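Local atomic coordinates of ABC transporter substrate-binding protein (Rhizobium radiobacter, PDB entry 6TFX), a protein that binds mannopinic acid, a mannityl-opine, as the periplasmic solute-binding component of an ABC import system in a plant-associated bacterium. Residues A392-Y395 with L396-Y400; R429-D433 with P434-I438; I438-W441 with K442-Q445. All coordinates share one frame; numbering follows the deposited sequence.

How the contacts relate
The three contacts follow one another along the chain on three helices: contact 1 within helix 392-400, contact 2 at the turn from helix 422-430 into helix 434-450, and contact 3 further along that last helix, starting at the shared Ile438. Measured between centres, contact 1 lies about 15 Å from contact 2 and about 11 Å from contact 3, while contacts 2 and 3 are about 10 Å apart. Arg429 joins contact 2 to contact 1 through a salt bridge to Asp393, while Trp441 of contact 3 packs on Ala392 and Leu396. The largely buried helix 392-400, near the bound opine, is thus tied to a pair of more peripheral helices in this solute-binding fold.

Contact 1 (A392-Y395 with L396-Y400); sequences ADYY and LTQFY
Thr397 OG1 sits between two oxygens of Asp393, 2.8 Å from the backbone Asp393 O and 2.8 Å from the carboxylate Asp393 OD1, so its single proton has two acceptors to choose from. Asp393 CG stands anti to the backbone N (chi1 177°), which turns the carboxylate along the helix to the hydroxyl one turn later. Arg429 completes the group, its NE in a salt bridge with Asp393 OD1 and its NH2 bonded to Thr397 OG1; this guanidinium ties helix 392-400 to helix 422-430.

The next face of the helix carries an aromatic pair. Tyr395 and Phe399, four residues apart, form an offset stack with centroids 4.2 Å apart and planes at 20°. Phe399 CE2 lies over the centre of the tyrosine ring, 3.5 Å above its plane, whereas Tyr395 CE2 stands over the phenylalanine nearer its rim. Such i to i+4 pairing uses the pitch of the alpha-helix, whose backbone bond from Phe399 N to Tyr395 O (3.0 Å) runs beside the stack. Ala386 O bonds to Tyr395 OH, and Phe399 continues toward the nearly parallel ring of His254, its side chain about 6 Å from the bound opine at the nearest atoms.

On another side, Ala392 CB touches Leu396 CD1 at 3.8 Å. Gln398 NE2 approaches the edge of the Tyr394 ring at CD1 (4.1 Å), with amide and ring planes almost perpendicular; Arg388 NE holds the amide oxygen and Ser134 OG the tyrosine hydroxyl.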
loop_
_atom_site.group_PDB
_atom_site.type_symbol
_atom_site.label_atom_id
_atom_site.label_comp_id
_atom_site.label_asym_id
_atom_site.label_seq_id
_atom_site.Cartn_x
_atom_site.Cartn_y
_atom_site.Cartn_z
ATOM N N ALA A 392 -10.917 -6.602 -7.379
ATOM C CA ALA A 392 -11.424 -5.231 -7.574
ATOM C C ALA A 392 -12.157 -4.650 -6.389
ATOM O O ALA A 392 -12.112 -3.420 -6.185
ATOM C CB ALA A 392 -12.292 -5.155 -8.822
ATOM N N ASP A 393 -12.852 -5.498 -5.602
ATOM C CA ASP A 393 -13.610 -5.008 -4.441
ATOM C C ASP A 393 -12.769 -4.141 -3.506
ATOM O O ASP A 393 -13.287 -3.166 -2.944
ATOM C CB ASP A 393 -14.182 -6.182 -3.607
ATOM C CG ASP A 393 -14.910 -5.665 -2.371
ATOM O OD1 ASP A 393 -15.835 -4.831 -2.530
ATOM O OD2 ASP A 393 -14.537 -6.069 -1.244
ATOM N N TYR A 394 -11.481 -4.481 -3.327
ATOM C CA TYR A 394 -10.665 -3.715 -2.376
ATOM C C TYR A 394 -10.392 -2.312 -2.879
ATOM O O TYR A 394 -10.740 -1.344 -2.199
ATOM C CB TYR A 394 -9.364 -4.475 -2.037
ATOM C CG TYR A 394 -9.695 -5.713 -1.223
ATOM C CD1 TYR A 394 -9.965 -5.618 0.137
ATOM C CD2 TYR A 394 -9.889 -6.946 -1.842
ATOM C CE1 TYR A 394 -10.353 -6.729 0.881
ATOM C CE2 TYR A 394 -10.281 -8.072 -1.106
ATOM C CZ TYR A 394 -10.536 -7.947 0.253
ATOM O OH TYR A 394 -10.937 -9.013 1.016
ATOM N N TYR A 395 -9.798 -2.184 -4.063
ATOM C CA TYR A 395 -9.515 -0.821 -4.554
ATOM C C TYR A 395 -10.808 -0.048 -4.732
ATOM O O TYR A 395 -10.890 1.121 -4.358
ATOM C CB TYR A 395 -8.773 -0.889 -5.894
ATOM C CG TYR A 395 -7.683 0.155 -6.013
ATOM C CD1 TYR A 395 -6.406 -0.085 -5.512
ATOM C CD2 TYR A 395 -7.919 1.373 -6.650
ATOM C CE1 TYR A 395 -5.381 0.854 -5.657
ATOM C CE2 TYR A 395 -6.897 2.322 -6.795
ATOM C CZ TYR A 395 -5.629 2.056 -6.297
ATOM O OH TYR A 395 -4.619 2.999 -6.421
ATOM N N LEU A 396 -11.856 -0.699 -5.289
ATOM C CA LEU A 396 -13.100 0.031 -5.526
ATOM C C LEU A 396 -13.744 0.519 -4.232
ATOM O O LEU A 396 -14.199 1.658 -4.155
ATOM C CB LEU A 396 -14.104 -0.834 -6.310
ATOM C CG LEU A 396 -13.717 -1.108 -7.747
ATOM C CD1 LEU A 396 -14.651 -2.164 -8.336
ATOM C CD2 LEU A 396 -13.759 0.192 -8.621
ATOM N N THR A 397 -13.849 -0.364 -3.236
ATOM C CA THR A 397 -14.510 0.044 -1.999
ATOM C C THR A 397 -13.713 1.154 -1.315
ATOM O O THR A 397 -14.299 2.134 -0.852
ATOM C CB THR A 397 -14.692 -1.165 -1.061
ATOM O OG1 THR A 397 -15.555 -2.119 -1.706
ATOM C CG2 THR A 397 -15.258 -0.755 0.295
ATOM N N GLN A 398 -12.394 0.977 -1.206
ATOM C CA GLN A 398 -11.598 1.941 -0.428
ATOM C C GLN A 398 -11.470 3.322 -1.058
ATOM O O GLN A 398 -11.481 4.337 -0.344
ATOM C CB GLN A 398 -10.211 1.330 -0.165
ATOM C CG GLN A 398 -10.334 0.049 0.702
ATOM C CD GLN A 398 -8.990 -0.533 1.031
ATOM O OE1 GLN A 398 -8.006 0.176 1.165
ATOM N NE2 GLN A 398 -8.945 -1.846 1.209
ATOM N N PHE A 399 -11.312 3.361 -2.382
ATOM C CA PHE A 399 -11.102 4.644 -3.059
ATOM C C PHE A 399 -12.379 5.273 -3.617
ATOM O O PHE A 399 -12.379 6.503 -3.839
ATOM C CB PHE A 399 -10.134 4.446 -4.224
ATOM C CG PHE A 399 -8.705 4.300 -3.795
ATOM C CD1 PHE A 399 -7.902 5.430 -3.603
ATOM C CD2 PHE A 399 -8.167 3.042 -3.535
ATOM C CE1 PHE A 399 -6.567 5.297 -3.193
ATOM C CE2 PHE A 399 -6.841 2.907 -3.080
ATOM C CZ PHE A 399 -6.040 4.035 -2.946
ATOM N N TYR A 400 -13.426 4.477 -3.912
ATOM C CA TYR A 400 -14.564 5.025 -4.628
ATOM C C TYR A 400 -15.962 4.802 -4.026
ATOM O O TYR A 400 -16.895 5.433 -4.528
ATOM C CB TYR A 400 -14.557 4.513 -6.088
ATOM C CG TYR A 400 -13.217 4.692 -6.771
ATOM C CD1 TYR A 400 -12.652 5.961 -6.933
ATOM C CD2 TYR A 400 -12.492 3.590 -7.233
ATOM C CE1 TYR A 400 -11.405 6.125 -7.533
ATOM C CE2 TYR A 400 -11.243 3.745 -7.832
ATOM C CZ TYR A 400 -10.686 5.009 -7.944
ATOM O OH TYR A 400 -9.453 5.169 -8.533
#

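Contact 2 (R429-D433 with P434-I438); sequences RTETD and PNKQI
One face of the Glu431 carboxylate lies on Lys436 CD, the two side chains crossing at about a right angle. Glu431 OE1 and Lys436 CD are 3.7 Å apart, and Lys436 CB and CD also lie near OE2. At the edge of the same group, on the anti side of Glu431 OE2, Asp433 N donates at 3.0 Å, 18° out of the carboxylate plane, which ties the carboxylate to the turn. The carboxylate comes to this place because the glutamate bends at chi2 (53°). It meets methylenes, for Lys436 NZ remains 4.7 Å from Glu431 OE1, where any attraction is probably weak.

The second carboxylate, that of Asp433, is met from above its plane: Lys436 N donates to Asp433 OD1 at 3.0 Å, 42° out of that plane. This is an N-cap bond, in which an aspartate just before the helix accepts a backbone N-H of the first turn. Pro434 opens helix 434-450 directly after it, a place where a residue without an N-H costs no helical bond. The first regular helical bond, Gln437 N to Asp433 O, follows at 2.9 Å. Water 2 links Asp433 OD1 with Asn435 OD1, donating to both, so OD1 is gripped by water as well as by the backbone.

The CB atoms of Glu431 and Gln437 touch at 3.9 Å. The extended chain of Gln437 carries its amide back toward helix 422-430, where NE2 bonds to Ala428 O. Water 1 lies 2.9 Å from Gln437 OE1 and also reaches Glu431 O.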
loop_
_atom_site.group_PDB
_atom_site.type_symbol
_atom_site.label_atom_id
_atom_site.label_comp_id
_atom_site.label_asym_id
_atom_site.label_seq_id
_atom_site.Cartn_x
_atom_site.Cartn_y
_atom_site.Cartn_z
ATOM N N ARG A 429 -19.629 -7.189 -4.694
ATOM C CA ARG A 429 -18.951 -7.736 -3.529
ATOM C C ARG A 429 -19.423 -9.133 -3.144
ATOM O O ARG A 429 -18.594 -9.991 -2.845
ATOM C CB ARG A 429 -19.102 -6.791 -2.323
ATOM C CG ARG A 429 -18.062 -7.106 -1.268
ATOM C CD ARG A 429 -18.145 -6.164 -0.093
ATOM N NE ARG A 429 -17.836 -4.787 -0.479
ATOM C CZ ARG A 429 -18.557 -3.728 -0.127
ATOM N NH1 ARG A 429 -19.641 -3.873 0.633
ATOM N NH2 ARG A 429 -18.192 -2.511 -0.514
ATOM N N THR A 430 -20.745 -9.353 -3.202
ATOM C CA THR A 430 -21.371 -10.612 -2.761
ATOM C C THR A 430 -21.991 -11.422 -3.904
ATOM O O THR A 430 -22.642 -12.427 -3.632
ATOM C CB THR A 430 -22.437 -10.299 -1.699
ATOM O OG1 THR A 430 -23.404 -9.420 -2.268
ATOM C CG2 THR A 430 -21.852 -9.657 -0.449
ATOM N N GLU A 431 -21.757 -11.013 -5.171
ATOM C CA GLU A 431 -22.297 -11.731 -6.336
ATOM C C GLU A 431 -21.595 -13.087 -6.468
ATOM O O GLU A 431 -20.358 -13.151 -6.514
ATOM C CB GLU A 431 -22.120 -10.890 -7.612
ATOM C CG GLU A 431 -22.627 -11.580 -8.872
ATOM C CD GLU A 431 -24.059 -12.074 -8.802
ATOM O OE1 GLU A 431 -24.957 -11.266 -8.467
ATOM O OE2 GLU A 431 -24.285 -13.270 -9.094
ATOM N N THR A 432 -22.383 -14.175 -6.512
ATOM C CA THR A 432 -21.761 -15.504 -6.562
ATOM C C THR A 432 -21.549 -16.015 -7.990
ATOM O O THR A 432 -20.736 -16.938 -8.167
ATOM C CB THR A 432 -22.515 -16.492 -5.681
ATOM O OG1 THR A 432 -23.848 -16.577 -6.185
ATOM C CG2 THR A 432 -22.501 -16.075 -4.193
ATOM N N ASP A 433 -22.228 -15.430 -9.004
ATOM C CA ASP A 433 -22.002 -15.828 -10.418
ATOM C C ASP A 433 -20.691 -15.129 -10.845
ATOM O O ASP A 433 -20.639 -13.886 -10.849
ATOM C CB ASP A 433 -23.174 -15.370 -11.296
ATOM C CG ASP A 433 -23.004 -15.771 -12.749
ATOM O OD1 ASP A 433 -21.966 -15.400 -13.361
ATOM O OD2 ASP A 433 -23.909 -16.441 -13.283
ATOM N N PRO A 434 -19.614 -15.881 -11.165
ATOM C CA PRO A 434 -18.317 -15.225 -11.405
ATOM C C PRO A 434 -18.295 -14.214 -12.533
ATOM O O PRO A 434 -17.649 -13.176 -12.401
ATOM C CB PRO A 434 -17.363 -16.396 -11.681
ATOM C CG PRO A 434 -18.015 -17.595 -11.089
ATOM C CD PRO A 434 -19.497 -17.357 -11.207
ATOM N N ASN A 435 -18.992 -14.514 -13.643
ATOM C CA ASN A 435 -19.017 -13.590 -14.781
ATOM C C ASN A 435 -19.834 -12.365 -14.457
ATOM O O ASN A 435 -19.476 -11.266 -14.874
ATOM C CB ASN A 435 -19.543 -14.258 -16.039
ATOM C CG ASN A 435 -18.655 -15.395 -16.470
ATOM O OD1 ASN A 435 -19.075 -16.544 -16.476
ATOM N ND2 ASN A 435 -17.376 -15.106 -16.796
ATOM N N LYS A 436 -20.950 -12.546 -13.714
ATOM C CA LYS A 436 -21.767 -11.389 -13.343
ATOM C C LYS A 436 -20.971 -10.494 -12.381
ATOM O O LYS A 436 -21.039 -9.266 -12.472
ATOM C CB LYS A 436 -23.068 -11.829 -12.673
ATOM C CG LYS A 436 -24.077 -10.698 -12.599
ATOM C CD LYS A 436 -25.419 -11.216 -12.153
ATOM C CE LYS A 436 -26.446 -10.098 -12.168
ATOM N NZ LYS A 436 -27.835 -10.639 -12.116
ATOM N N GLN A 437 -20.225 -11.105 -11.461
ATOM C CA GLN A 437 -19.424 -10.330 -10.511
ATOM C C GLN A 437 -18.403 -9.460 -11.269
ATOM O O GLN A 437 -18.305 -8.255 -10.990
ATOM C CB GLN A 437 -18.708 -11.275 -9.555
ATOM C CG GLN A 437 -17.955 -10.531 -8.488
ATOM C CD GLN A 437 -17.310 -11.479 -7.508
ATOM O OE1 GLN A 437 -16.615 -12.421 -7.911
ATOM N NE2 GLN A 437 -17.482 -11.217 -6.202
ATOM N N ILE A 438 -17.701 -10.063 -12.266
ATOM C CA ILE A 438 -16.732 -9.360 -13.127
ATOM C C ILE A 438 -17.398 -8.175 -13.825
ATOM O O ILE A 438 -16.850 -7.067 -13.830
ATOM C CB ILE A 438 -16.114 -10.359 -14.165
ATOM C CG1 ILE A 438 -15.180 -11.409 -13.494
ATOM C CG2 ILE A 438 -15.406 -9.647 -15.334
ATOM C CD1 ILE A 438 -13.949 -10.870 -12.775
HETATM O O HOH W 1 -18.171 -14.910 -7.760
HETATM O O HOH W 2 -20.983 -17.519 -14.719
#

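Contact 3 (I438-W441 with K442-Q445); sequences IELW and KEAQ
Trp441 O accepts two bonds from the same residue, Gln445, one from each face of its carbonyl plane. The backbone Gln445 N makes the ordinary helical bond at 3.1 Å. The side-chain amide folds back to give the other, Gln445 NE2 to Trp441 O at 3.0 Å; it stands well above the carbonyl plane, 69° out of it, and the C=O...N angle is only 102°. With CG beside the backbone N (chi1 -70°) and the chain extended beyond it, Gln445 lies along the helix back toward this carbonyl.

One turn round, Lys442, extended, reaches back beside Ile438 and Glu439. Its CE meets Ile438 CG2 in one of the two modelled positions of Ile438, the side chains crossing at a slant, while Glu439 OE1 comes to 4.0 Å from Lys442 NZ, opposite charges close together but beyond a salt bridge. Leu440 and Glu443 lie side by side and point the same way, Leu440 CD2 touching the carboxylate at OE1 (3.9 Å).

Further out, the amide of Gln445 is fixed by the chain around it: OE1 accepts from Ser294 OG and Asp304 N, and NE2 also serves Gly302 O. Glu443 OE2 is held by Gln424 NE2 of helix 422-430, on which Leu440 packs through Ala427 and Ala428. The indole of Trp441 sits on Ala392, Asp393 and Leu396, so this stretch of helix 434-450 packs against both helix 392-400 and helix 422-430.

The helix therefore combines a loose Glu439 and Lys442 pair on its more exposed side, where any attraction is probably modest, with a buried glutamine whose amide has partners at both its oxygen and its nitrogen, consistent with a fixed orientation of that amide.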
loop_
_atom_site.group_PDB
_atom_site.type_symbol
_atom_site.label_atom_id
_atom_site.label_comp_id
_atom_site.label_asym_id
_atom_site.label_seq_id
_atom_site.Cartn_x
_atom_site.Cartn_y
_atom_site.Cartn_z
ATOM N N ILE A 438 -17.701 -10.063 -12.266
ATOM C CA ILE A 438 -16.732 -9.360 -13.127
ATOM C C ILE A 438 -17.398 -8.175 -13.825
ATOM O O ILE A 438 -16.850 -7.067 -13.830
ATOM C CB ILE A 438 -16.114 -10.359 -14.165
ATOM C CG1 ILE A 438 -15.180 -11.409 -13.494
ATOM C CG2 ILE A 438 -15.406 -9.647 -15.334
ATOM C CD1 ILE A 438 -13.949 -10.870 -12.775
ATOM N N GLU A 439 -18.592 -8.404 -14.398
ATOM C CA GLU A 439 -19.321 -7.357 -15.140
ATOM C C GLU A 439 -19.749 -6.199 -14.253
ATOM O O GLU A 439 -19.685 -5.037 -14.679
ATOM C CB GLU A 439 -20.483 -7.914 -15.936
ATOM C CG GLU A 439 -19.993 -8.741 -17.119
ATOM C CD GLU A 439 -19.017 -8.047 -18.064
ATOM O OE1 GLU A 439 -17.922 -8.603 -18.307
ATOM O OE2 GLU A 439 -19.342 -6.941 -18.552
ATOM N N LEU A 440 -20.133 -6.496 -13.005
ATOM C CA LEU A 440 -20.496 -5.434 -12.030
ATOM C C LEU A 440 -19.263 -4.624 -11.646
ATOM O O LEU A 440 -19.337 -3.385 -11.593
ATOM C CB LEU A 440 -21.174 -6.018 -10.782
ATOM C CG LEU A 440 -22.580 -6.551 -11.025
ATOM C CD1 LEU A 440 -23.004 -7.541 -9.951
ATOM C CD2 LEU A 440 -23.591 -5.398 -11.171
ATOM N N TRP A 441 -18.106 -5.305 -11.464
ATOM C CA TRP A 441 -16.866 -4.555 -11.183
ATOM C C TRP A 441 -16.503 -3.674 -12.371
ATOM O O TRP A 441 -16.072 -2.528 -12.171
ATOM C CB TRP A 441 -15.730 -5.515 -10.878
ATOM C CG TRP A 441 -15.750 -6.012 -9.457
ATOM C CD1 TRP A 441 -16.151 -5.320 -8.346
ATOM C CD2 TRP A 441 -15.313 -7.302 -8.993
ATOM N NE1 TRP A 441 -16.031 -6.117 -7.223
ATOM C CE2 TRP A 441 -15.478 -7.321 -7.587
ATOM C CE3 TRP A 441 -14.780 -8.437 -9.626
ATOM C CZ2 TRP A 441 -15.164 -8.447 -6.815
ATOM C CZ3 TRP A 441 -14.462 -9.553 -8.860
ATOM C CH2 TRP A 441 -14.646 -9.545 -7.470
ATOM N N LYS A 442 -16.660 -4.190 -13.611
ATOM C CA LYS A 442 -16.343 -3.379 -14.805
ATOM C C LYS A 442 -17.307 -2.193 -14.939
ATOM O O LYS A 442 -16.878 -1.079 -15.239
ATOM C CB LYS A 442 -16.364 -4.252 -16.077
ATOM C CG LYS A 442 -15.242 -5.290 -16.079
ATOM C CD LYS A 442 -15.206 -5.943 -17.464
ATOM C CE LYS A 442 -14.051 -6.891 -17.605
ATOM N NZ LYS A 442 -14.070 -7.554 -18.949
ATOM N N GLU A 443 -18.613 -2.418 -14.680
ATOM C CA GLU A 443 -19.605 -1.342 -14.740
ATOM C C GLU A 443 -19.217 -0.223 -13.745
ATOM O O GLU A 443 -19.297 0.967 -14.096
ATOM C CB GLU A 443 -20.998 -1.892 -14.443
ATOM C CG GLU A 443 -22.114 -0.858 -14.536
ATOM C CD GLU A 443 -23.508 -1.354 -14.176
ATOM O OE1 GLU A 443 -23.671 -2.570 -13.917
ATOM O OE2 GLU A 443 -24.439 -0.517 -14.127
ATOM N N ALA A 444 -18.742 -0.601 -12.542
ATOM C CA ALA A 444 -18.313 0.408 -11.550
ATOM C C ALA A 444 -17.143 1.232 -12.129
ATOM O O ALA A 444 -17.163 2.457 -12.062
ATOM C CB ALA A 444 -17.888 -0.282 -10.263
ATOM N N GLN A 445 -16.146 0.570 -12.732
ATOM C CA GLN A 445 -15.002 1.313 -13.293
ATOM C C GLN A 445 -15.439 2.280 -14.393
ATOM O O GLN A 445 -14.993 3.426 -14.409
ATOM C CB GLN A 445 -13.942 0.338 -13.814
ATOM C CG GLN A 445 -13.249 -0.394 -12.652
ATOM C CD GLN A 445 -12.554 -1.650 -13.130
ATOM O OE1 GLN A 445 -11.495 -1.591 -13.751
ATOM N NE2 GLN A 445 -13.160 -2.806 -12.851
#